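Local coordinates for uncharacterized protein (Mycobacterium avium subsp. paratuberculosis, PDB 4R9Z), which probably hydrolyses fatty acyl-CoA thioesters to free fatty acid and coenzyme A, as a double hot-dog thioesterase, at residues 13-18 with 46-51; 228-233 with 256-261; 254-257 with 263-266. One frame throughout, in Å; residues are numbered along the deposited sequence.

Interaction 1: 13-18 with 46-51; sequences ATLELE and ALLAAS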
ATOM      1  N   ALA B  13     -22.735  15.196  -0.821  1.00 47.43           N
ATOM      2  CA  ALA B  13     -23.939  14.545  -0.322  1.00 46.91           C
ATOM      3  C   ALA B  13     -23.733  13.038  -0.172  1.00 51.99           C
ATOM      4  O   ALA B  13     -24.028  12.466   0.877  1.00 46.43           O
ATOM      5  CB  ALA B  13     -25.113  14.831  -1.239  1.00 49.52           C
ATOM      6  N   THR B  14     -23.219  12.398  -1.219  1.00 53.82           N
ATOM      7  CA  THR B  14     -22.997  10.954  -1.196  1.00 49.03           C
ATOM      8  C   THR B  14     -21.926  10.571  -0.177  1.00 46.67           C
ATOM      9  O   THR B  14     -21.928   9.459   0.345  1.00 46.76           O
ATOM     10  CB  THR B  14     -22.587  10.411  -2.583  1.00 50.74           C
ATOM     11  OG1 THR B  14     -21.457  11.138  -3.079  1.00 44.96           O
ATOM     12  CG2 THR B  14     -23.743  10.527  -3.564  1.00 41.45           C
ATOM     13  N   LEU B  15     -21.012  11.495   0.103  1.00 47.59           N
ATOM     14  CA  LEU B  15     -19.966  11.240   1.082  1.00 41.50           C
ATOM     15  C   LEU B  15     -20.488  11.323   2.511  1.00 50.12           C
ATOM     16  O   LEU B  15     -19.841  10.843   3.439  1.00 60.39           O
ATOM     17  CB  LEU B  15     -18.800  12.205   0.888  1.00 37.30           C
ATOM     18  CG  LEU B  15     -18.066  11.994  -0.439  1.00 45.62           C
ATOM     19  CD1 LEU B  15     -16.799  12.826  -0.504  1.00 43.94           C
ATOM     20  CD2 LEU B  15     -17.759  10.520  -0.651  1.00 41.04           C
ATOM     21  N   GLU B  16     -21.652  11.939   2.696  1.00 49.42           N
ATOM     22  CA  GLU B  16     -22.292  11.915   4.008  1.00 50.47           C
ATOM     23  C   GLU B  16     -23.056  10.614   4.174  1.00 45.82           C
ATOM     24  O   GLU B  16     -24.226  10.511   3.803  1.00 45.68           O
ATOM     25  CB  GLU B  16     -23.218  13.113   4.204  1.00 54.09           C
ATOM     26  CG  GLU B  16     -22.501  14.356   4.713  1.00 58.10           C
ATOM     27  CD  GLU B  16     -21.676  14.087   5.959  1.00 60.55           C
ATOM     28  OE1 GLU B  16     -22.271  13.778   7.015  1.00 55.44           O
ATOM     29  OE2 GLU B  16     -20.432  14.183   5.881  1.00 61.08           O
ATOM     30  N   LEU B  17     -22.380   9.622   4.741  1.00 40.64           N
ATOM     31  CA  LEU B  17     -22.936   8.287   4.859  1.00 38.69           C
ATOM     32  C   LEU B  17     -24.059   8.254   5.870  1.00 34.67           C
ATOM     33  O   LEU B  17     -24.061   9.026   6.826  1.00 37.15           O
ATOM     34  CB  LEU B  17     -21.850   7.301   5.276  1.00 41.29           C
ATOM     35  CG  LEU B  17     -20.558   7.366   4.470  1.00 39.90           C
ATOM     36  CD1 LEU B  17     -19.542   6.389   5.031  1.00 34.16           C
ATOM     37  CD2 LEU B  17     -20.845   7.078   3.010  1.00 39.81           C
ATOM     38  N   GLU B  18     -25.011   7.352   5.660  1.00 37.35           N
ATOM     39  CA  GLU B  18     -26.044   7.102   6.653  1.00 32.20           C
ATOM     40  C   GLU B  18     -25.588   6.002   7.594  1.00 39.81           C
ATOM     41  O   GLU B  18     -25.292   4.889   7.163  1.00 44.63           O
ATOM     42  CB  GLU B  18     -27.367   6.711   5.999  1.00 39.03           C
ATOM     43  CG  GLU B  18     -28.552   6.766   6.954  1.00 38.89           C
ATOM     44  CD  GLU B  18     -29.716   5.914   6.490  1.00 57.47           C
ATOM     45  OE1 GLU B  18     -29.613   5.307   5.400  1.00 64.29           O
ATOM     46  OE2 GLU B  18     -30.736   5.857   7.210  1.00 61.98           O
ATOM     47  N   ALA B  46     -15.613   4.488   2.154  1.00 31.87           N
ATOM     48  CA  ALA B  46     -15.139   3.493   3.105  1.00 27.56           C
ATOM     49  C   ALA B  46     -14.189   4.116   4.126  1.00 31.41           C
ATOM     50  O   ALA B  46     -14.165   3.715   5.288  1.00 35.24           O
ATOM     51  CB  ALA B  46     -14.461   2.353   2.378  1.00 26.07           C
ATOM     52  N   LEU B  47     -13.419   5.106   3.687  1.00 27.99           N
ATOM     53  CA  LEU B  47     -12.490   5.793   4.568  1.00 26.36           C
ATOM     54  C   LEU B  47     -13.246   6.639   5.574  1.00 27.31           C
ATOM     55  O   LEU B  47     -12.856   6.733   6.734  1.00 30.36           O
ATOM     56  CB  LEU B  47     -11.527   6.672   3.775  1.00 25.99           C
ATOM     57  CG  LEU B  47     -10.532   7.435   4.657  1.00 30.98           C
ATOM     58  CD1 LEU B  47      -9.628   6.480   5.432  1.00 25.14           C
ATOM     59  CD2 LEU B  47      -9.717   8.447   3.848  1.00 23.39           C
ATOM     60  N   LEU B  48     -14.336   7.249   5.125  1.00 28.90           N
ATOM     61  CA  LEU B  48     -15.179   8.024   6.024  1.00 41.15           C
ATOM     62  C   LEU B  48     -15.859   7.107   7.027  1.00 34.30           C
ATOM     63  O   LEU B  48     -16.019   7.458   8.197  1.00 27.95           O
ATOM     64  CB  LEU B  48     -16.221   8.828   5.243  1.00 32.31           C
ATOM     65  CG  LEU B  48     -15.634  10.046   4.533  1.00 32.49           C
ATOM     66  CD1 LEU B  48     -16.611  10.632   3.527  1.00 36.57           C
ATOM     67  CD2 LEU B  48     -15.218  11.081   5.562  1.00 23.58           C
ATOM     68  N   ALA B  49     -16.245   5.926   6.561  1.00 30.52           N
ATOM     69  CA  ALA B  49     -16.856   4.941   7.431  1.00 24.69           C
ATOM     70  C   ALA B  49     -15.928   4.629   8.593  1.00 29.42           C
ATOM     71  O   ALA B  49     -16.297   4.794   9.751  1.00 32.67           O
ATOM     72  CB  ALA B  49     -17.177   3.683   6.657  1.00 26.84           C
ATOM     73  N   ALA B  50     -14.697   4.251   8.269  1.00 28.87           N
ATOM     74  CA  ALA B  50     -13.693   3.950   9.275  1.00 26.82           C
ATOM     75  C   ALA B  50     -13.446   5.144  10.192  1.00 28.24           C
ATOM     76  O   ALA B  50     -13.411   5.003  11.413  1.00 25.73           O
ATOM     77  CB  ALA B  50     -12.395   3.517   8.607  1.00 27.03           C
ATOM     78  N   SER B  51     -13.281   6.317   9.590  1.00 31.31           N
ATOM     79  CA  SER B  51     -12.966   7.536  10.328  1.00 29.65           C
ATOM     80  C   SER B  51     -14.020   7.887  11.374  1.00 27.61           C
ATOM     81  O   SER B  51     -13.684   8.348  12.461  1.00 27.32           O
ATOM     82  CB  SER B  51     -12.799   8.704   9.361  1.00 30.04           C
ATOM     83  OG  SER B  51     -11.833   8.404   8.372  1.00 36.35           O
TER
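Leu17 and Leu48 do most of the work here, each leaving its backbone in the direction of the other segment. Leu17 reaches across with a single methyl. Its CG stands anti to its own carbonyl carbon (chi1 -49°) and the rest of the chain runs straight on, which brings CD1 end-on against the side of helix 39-52. There the methyl settles between two consecutive residues: CD1 of Leu17 is 3.9 Å from CB of Ala49 and 4.1 Å from CB of Leu48, with the backbone N of Ala49 beneath it. The small Ala49 side chain thus forms one shoulder of this seat and the root of the Leu48 side chain the other. Leu48 answers with its own tip. Its CD1 comes alongside Leu15, 3.8 Å from Leu15 CB and near the Leu15 carbonyl oxygen. Leu15 also touches Leu194, while Leu48 rests on Val189 and Ser193, so both leucines extend to helix 188-201. All four touching residues are buried, and no hydrogen bond joins 13-18 to 46-51. The polar ties lie just beside them: Gln45 NE2 bonds to Thr14 O, and Arg52 NH1 to Leu17 O, holding the chain just before Leu15 and at Leu17 itself. Within the helix, Leu47 O takes Ser51 N and Ser51 OG (2.9 and 2.6 Å from it) from opposite faces of its carbonyl plane. Ala46 and Ala50, meanwhile, meet strands 89-98 and 101-111. Helix 39-52 is therefore the long central helix of the N-terminal hot dog, wrapped by antiparallel strands, with the N-terminal segment laid over it beside the equivalent helix of the second hot-dog half.

Interaction 2: 228-233 with 256-261; sequences GRAVLS and MFNRTG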
ATOM      1  N   GLY B 228       0.656  15.670   5.457  1.00 41.54           N
ATOM      2  CA  GLY B 228       0.303  16.932   6.010  1.00 44.50           C
ATOM      3  C   GLY B 228      -1.119  17.140   5.647  1.00 45.71           C
ATOM      4  O   GLY B 228      -1.648  16.409   4.876  1.00 42.88           O
ATOM      5  N   ARG B 229      -1.745  18.122   6.247  1.00 47.47           N
ATOM      6  CA  ARG B 229      -3.159  18.370   6.009  1.00 40.07           C
ATOM      7  C   ARG B 229      -3.386  19.192   4.744  1.00 41.01           C
ATOM      8  O   ARG B 229      -2.746  20.219   4.529  1.00 49.83           O
ATOM      9  CB  ARG B 229      -3.774  19.053   7.224  1.00 46.33           C
ATOM     10  CG  ARG B 229      -5.133  18.498   7.585  1.00 59.07           C
ATOM     11  CD  ARG B 229      -5.639  19.097   8.876  1.00 69.98           C
ATOM     12  NE  ARG B 229      -4.954  18.503  10.021  1.00 68.62           N
ATOM     13  CZ  ARG B 229      -5.286  18.725  11.288  1.00 70.77           C
ATOM     14  NH1 ARG B 229      -6.304  19.526  11.577  1.00 68.21           N
ATOM     15  NH2 ARG B 229      -4.604  18.138  12.264  1.00 64.69           N
ATOM     16  N   ALA B 230      -4.308  18.728   3.909  1.00 43.46           N
ATOM     17  CA  ALA B 230      -4.552  19.343   2.612  1.00 46.71           C
ATOM     18  C   ALA B 230      -5.279  20.675   2.716  1.00 54.67           C
ATOM     19  O   ALA B 230      -6.206  20.832   3.513  1.00 51.93           O
ATOM     20  CB  ALA B 230      -5.339  18.397   1.725  1.00 44.20           C
ATOM     21  N   VAL B 231      -4.865  21.625   1.882  1.00 60.01           N
ATOM     22  CA  VAL B 231      -5.532  22.917   1.798  1.00 47.54           C
ATOM     23  C   VAL B 231      -6.328  22.977   0.503  1.00 46.12           C
ATOM     24  O   VAL B 231      -5.771  23.241  -0.561  1.00 55.79           O
ATOM     25  CB  VAL B 231      -4.533  24.079   1.833  1.00 38.82           C
ATOM     26  CG1 VAL B 231      -5.261  25.391   1.655  1.00 54.58           C
ATOM     27  CG2 VAL B 231      -3.759  24.077   3.144  1.00 34.98           C
ATOM     28  N   LEU B 232      -7.631  22.733   0.596  1.00 39.64           N
ATOM     29  CA  LEU B 232      -8.477  22.661  -0.591  1.00 45.84           C
ATOM     30  C   LEU B 232      -9.056  24.012  -0.989  1.00 54.31           C
ATOM     31  O   LEU B 232      -9.949  24.083  -1.832  1.00 50.36           O
ATOM     32  CB  LEU B 232      -9.624  21.675  -0.368  1.00 55.44           C
ATOM     33  CG  LEU B 232      -9.282  20.215  -0.077  1.00 58.22           C
ATOM     34  CD1 LEU B 232     -10.561  19.433   0.154  1.00 51.43           C
ATOM     35  CD2 LEU B 232      -8.486  19.611  -1.224  1.00 43.29           C
ATOM     36  N   SER B 233      -8.548  25.082  -0.386  1.00 59.26           N
ATOM     37  CA  SER B 233      -9.019  26.425  -0.703  1.00 60.13           C
ATOM     38  C   SER B 233      -8.124  27.045  -1.764  1.00 67.06           C
ATOM     39  O   SER B 233      -8.251  28.224  -2.090  1.00 74.91           O
ATOM     40  CB  SER B 233      -9.037  27.303   0.547  1.00 61.84           C
ATOM     41  OG  SER B 233      -7.761  27.321   1.164  1.00 58.01           O
ATOM     42  N   MET B 256       1.176  14.243  -3.735  1.00 40.46           N
ATOM     43  CA  MET B 256       0.339  15.427  -3.773  1.00 40.59           C
ATOM     44  C   MET B 256       0.901  16.509  -2.865  1.00 38.99           C
ATOM     45  O   MET B 256       1.347  16.225  -1.754  1.00 38.08           O
ATOM     46  CB  MET B 256      -1.085  15.077  -3.361  1.00 42.48           C
ATOM     47  CG  MET B 256      -2.091  16.159  -3.638  1.00 37.03           C
ATOM     48  SD  MET B 256      -3.743  15.570  -3.264  1.00 55.02           S
ATOM     49  CE  MET B 256      -3.855  14.176  -4.380  1.00 41.43           C
ATOM     50  N   PHE B 257       0.870  17.751  -3.341  1.00 41.72           N
ATOM     51  CA  PHE B 257       1.387  18.887  -2.578  1.00 43.06           C
ATOM     52  C   PHE B 257       0.357  20.006  -2.449  1.00 46.22           C
ATOM     53  O   PHE B 257      -0.473  20.205  -3.339  1.00 46.88           O
ATOM     54  CB  PHE B 257       2.643  19.468  -3.230  1.00 45.27           C
ATOM     55  CG  PHE B 257       3.787  18.504  -3.360  1.00 35.59           C
ATOM     56  CD1 PHE B 257       3.871  17.646  -4.447  1.00 37.08           C
ATOM     57  CD2 PHE B 257       4.803  18.488  -2.420  1.00 35.45           C
ATOM     58  CE1 PHE B 257       4.939  16.772  -4.578  1.00 35.04           C
ATOM     59  CE2 PHE B 257       5.874  17.615  -2.545  1.00 38.03           C
ATOM     60  CZ  PHE B 257       5.940  16.757  -3.626  1.00 29.61           C
ATOM     61  N   ASN B 258       0.419  20.739  -1.340  1.00 48.71           N
ATOM     62  CA  ASN B 258      -0.252  22.034  -1.261  1.00 53.22           C
ATOM     63  C   ASN B 258       0.498  23.034  -2.127  1.00 56.68           C
ATOM     64  O   ASN B 258       1.693  22.861  -2.368  1.00 54.62           O
ATOM     65  CB  ASN B 258      -0.329  22.543   0.182  1.00 50.16           C
ATOM     66  CG  ASN B 258      -1.342  21.793   1.020  1.00 41.86           C
ATOM     67  OD1 ASN B 258      -2.393  21.382   0.529  1.00 45.82           O
ATOM     68  ND2 ASN B 258      -1.033  21.616   2.298  1.00 43.02           N
ATOM     69  N   ARG B 259      -0.191  24.073  -2.594  1.00 58.30           N
ATOM     70  CA  ARG B 259       0.452  25.111  -3.399  1.00 50.55           C
ATOM     71  C   ARG B 259       1.657  25.700  -2.677  1.00 44.29           C
ATOM     72  O   ARG B 259       2.603  26.161  -3.308  1.00 52.65           O
ATOM     73  CB  ARG B 259      -0.541  26.218  -3.757  1.00 65.45           C
ATOM     74  CG  ARG B 259       0.020  27.263  -4.717  1.00 69.21           C
ATOM     75  CD  ARG B 259      -1.081  28.102  -5.351  1.00 79.30           C
ATOM     76  NE  ARG B 259      -0.594  28.893  -6.480  1.00 77.22           N
ATOM     77  CZ  ARG B 259      -1.384  29.507  -7.357  1.00 78.37           C
ATOM     78  NH1 ARG B 259      -2.702  29.415  -7.243  1.00 72.10           N
ATOM     79  NH2 ARG B 259      -0.858  30.210  -8.352  1.00 78.45           N
ATOM     80  N   THR B 260       1.628  25.660  -1.350  1.00 45.76           N
ATOM     81  CA  THR B 260       2.755  26.115  -0.544  1.00 50.97           C
ATOM     82  C   THR B 260       3.962  25.193  -0.707  1.00 54.67           C
ATOM     83  O   THR B 260       5.094  25.575  -0.401  1.00 49.07           O
ATOM     84  CB  THR B 260       2.385  26.189   0.946  1.00 59.55           C
ATOM     85  OG1 THR B 260       2.063  24.879   1.431  1.00 64.92           O
ATOM     86  CG2 THR B 260       1.198  27.120   1.149  1.00 53.11           C
ATOM     87  N   GLY B 261       3.716  23.978  -1.192  1.00 54.78           N
ATOM     88  CA  GLY B 261       4.780  23.013  -1.393  1.00 46.77           C
ATOM     89  C   GLY B 261       4.927  21.983  -0.290  1.00 54.36           C
ATOM     90  O   GLY B 261       5.864  21.182  -0.304  1.00 45.52           O
TER
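The loop 228-233 is extended as far as Val231, where it passes nearest to Asn258 (6.2 Å from Val231 CA to Asn258 CA), just where the second segment enters a type I turn running from Asn258 to Gly261. Nearly everything across the contact goes through the Asn258 side chain. Its CG sits beside the backbone N and anti to the carbonyl carbon (chi1 -73°), a setting that carries the amide out to the passing loop. Both ends of the amide are used. ND2 donates a hydrogen bond to Arg229 O at 3.1 Å, with the acceptor almost exactly in the amide plane and the N-H pointing nearly straight at it (168°). OD1 accepts from Val231 N at 2.8 Å; that bond is about as straight at the hydrogen, but the donor stands above the carbonyl plane, 35° out of it. By taking the O of one residue and the N of the next but one, the amide does for the loop what a neighbouring strand would do with its backbone, and the two bonds together fix its flip. Val231 packs over one face of the same amide, with CB 3.7 Å from Asn258 OD1 and CG2 3.8 Å from Asn258 ND2, the two side chains crossing nearly at right angles. The asparagine backbone also takes part in the turn, its O accepting from Gly261 N. Gly261 has positive phi, where a side chain would jam against the preceding carbonyl. Arg229 points its charge elsewhere, to a salt bridge with Glu58, and Arg259 pairs with Glu133. Behind the amide lies Val264 of strand 263-272, Leu236 of strand 236-246 adjoins Asn258, and Ala230 of the loop rests on Thr191 and Val195 of helix 188-201.

Interaction 3: 254-257 with 263-266; sequences GTMF and LVCT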
ATOM      1  N   GLY B 254       2.005   8.399  -7.059  1.00 29.85           N
ATOM      2  CA  GLY B 254       1.576   9.774  -6.913  1.00 29.31           C
ATOM      3  C   GLY B 254       2.046  10.470  -5.652  1.00 34.72           C
ATOM      4  O   GLY B 254       2.149   9.870  -4.585  1.00 28.53           O
ATOM      5  N   THR B 255       2.340  11.754  -5.790  1.00 36.13           N
ATOM      6  CA  THR B 255       2.681  12.594  -4.656  1.00 31.32           C
ATOM      7  C   THR B 255       1.896  13.885  -4.787  1.00 40.74           C
ATOM      8  O   THR B 255       1.932  14.539  -5.826  1.00 39.99           O
ATOM      9  CB  THR B 255       4.182  12.897  -4.582  1.00 30.97           C
ATOM     10  OG1 THR B 255       4.767  12.725  -5.878  1.00 52.86           O
ATOM     11  CG2 THR B 255       4.868  11.964  -3.608  1.00 29.78           C
ATOM     12  N   MET B 256       1.176  14.243  -3.735  1.00 40.46           N
ATOM     13  CA  MET B 256       0.339  15.427  -3.773  1.00 40.59           C
ATOM     14  C   MET B 256       0.901  16.509  -2.865  1.00 38.99           C
ATOM     15  O   MET B 256       1.347  16.225  -1.754  1.00 38.08           O
ATOM     16  CB  MET B 256      -1.085  15.077  -3.361  1.00 42.48           C
ATOM     17  CG  MET B 256      -2.091  16.159  -3.638  1.00 37.03           C
ATOM     18  SD  MET B 256      -3.743  15.570  -3.264  1.00 55.02           S
ATOM     19  CE  MET B 256      -3.855  14.176  -4.380  1.00 41.43           C
ATOM     20  N   PHE B 257       0.870  17.751  -3.341  1.00 41.72           N
ATOM     21  CA  PHE B 257       1.387  18.887  -2.578  1.00 43.06           C
ATOM     22  C   PHE B 257       0.357  20.006  -2.449  1.00 46.22           C
ATOM     23  O   PHE B 257      -0.473  20.205  -3.339  1.00 46.88           O
ATOM     24  CB  PHE B 257       2.643  19.468  -3.230  1.00 45.27           C
ATOM     25  CG  PHE B 257       3.787  18.504  -3.360  1.00 35.59           C
ATOM     26  CD1 PHE B 257       3.871  17.646  -4.447  1.00 37.08           C
ATOM     27  CD2 PHE B 257       4.803  18.488  -2.420  1.00 35.45           C
ATOM     28  CE1 PHE B 257       4.939  16.772  -4.578  1.00 35.04           C
ATOM     29  CE2 PHE B 257       5.874  17.615  -2.545  1.00 38.03           C
ATOM     30  CZ  PHE B 257       5.940  16.757  -3.626  1.00 29.61           C
ATOM     31  N   LEU B 263       4.035  18.562   1.427  1.00 41.42           N
ATOM     32  CA  LEU B 263       3.551  17.263   0.976  1.00 43.29           C
ATOM     33  C   LEU B 263       2.237  16.907   1.672  1.00 40.03           C
ATOM     34  O   LEU B 263       2.110  17.033   2.889  1.00 35.14           O
ATOM     35  CB  LEU B 263       4.605  16.182   1.233  1.00 40.84           C
ATOM     36  CG  LEU B 263       4.237  14.745   0.854  1.00 34.47           C
ATOM     37  CD1 LEU B 263       4.120  14.595  -0.655  1.00 35.90           C
ATOM     38  CD2 LEU B 263       5.272  13.789   1.407  1.00 29.98           C
ATOM     39  N   VAL B 264       1.255  16.470   0.891  1.00 31.91           N
ATOM     40  CA  VAL B 264      -0.042  16.109   1.440  1.00 37.32           C
ATOM     41  C   VAL B 264      -0.178  14.593   1.590  1.00 39.78           C
ATOM     42  O   VAL B 264      -0.528  14.090   2.659  1.00 37.69           O
ATOM     43  CB  VAL B 264      -1.185  16.645   0.557  1.00 46.54           C
ATOM     44  CG1 VAL B 264      -2.516  16.012   0.952  1.00 42.09           C
ATOM     45  CG2 VAL B 264      -1.256  18.160   0.663  1.00 43.92           C
ATOM     46  N   CYS B 265       0.120  13.866   0.520  1.00 44.59           N
ATOM     47  CA  CYS B 265       0.048  12.415   0.568  1.00 39.43           C
ATOM     48  C   CYS B 265       0.962  11.753  -0.450  1.00 37.19           C
ATOM     49  O   CYS B 265       1.300  12.349  -1.470  1.00 38.67           O
ATOM     50  CB  CYS B 265      -1.392  11.950   0.348  1.00 33.24           C
ATOM     51  SG  CYS B 265      -2.015  12.248  -1.306  1.00 36.41           S
ATOM     52  N   THR B 266       1.363  10.520  -0.148  1.00 38.20           N
ATOM     53  CA  THR B 266       2.072   9.666  -1.094  1.00 29.93           C
ATOM     54  C   THR B 266       1.104   8.568  -1.506  1.00 25.78           C
ATOM     55  O   THR B 266       0.336   8.085  -0.680  1.00 35.71           O
ATOM     56  CB  THR B 266       3.348   9.051  -0.484  1.00 36.77           C
ATOM     57  OG1 THR B 266       4.164  10.085   0.078  1.00 39.45           O
ATOM     58  CG2 THR B 266       4.144   8.307  -1.542  1.00 30.75           C
TER
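A classic beta bulge breaks the register of the antiparallel hairpin 249-258/263-272 in the C-terminal hot-dog half: Val264 and Cys265 both face Met256. Both the N and the O of Met256 bond to the bulge residues. Its N reaches Cys265 O at 3.0 Å, in the carbonyl plane, and its O accepts from Val264 N at 2.7 Å and, only weakly, from Cys265 N at 3.5 Å. Beyond the bulge Phe257 pairs with Leu263, and before it Thr255 pairs with Thr266, both as non-hydrogen-bonded pairs. Met256 and Cys265 project to the helix side, where CB of Met256 lies 3.6 Å from Cys265 SG; the methionine chain bends at its last torsion, bringing CE back within 4.1 Å of that sulfur. Val195 of helix 188-201 covers both residues. The other face carries Thr255, Phe257, Leu263 and Thr266, and here Leu263 and Thr266 pack on Ser244 and Leu251 of the second subunit. With CG anti to its backbone N (chi1 178°), Leu263 turns one branch back across the hairpin, where it lies 4.0 Å from Thr255 CG2. That same methyl, Leu263 CD1, makes a CH-pi contact over one face of the Phe257 ring, 4.2 Å from the centroid and displaced toward the CE2-CZ rim.

Overall arrangement
Interactions 2 and 3 are continuous: they share Met256 and Phe257, their centres lie 8 Å apart, and Val264, one of the two bulge residues of interaction 3, supports interaction 2 from beneath. Its CG2 is 3.4 Å from Asn258 OD1, on the amide face away from Val231, and its CG1 is 3.8 Å from Ala230 CB. Interaction 1 belongs to the other hot-dog half, with its centre 22 Å from each of the other two and its nearest atoms about 9 and 10 Å away. Helix 188-201 connects them indirectly, meeting Leu15 and Leu48 of interaction 1, Ala230 of interaction 2, and Met256 and Cys265 of interaction 3.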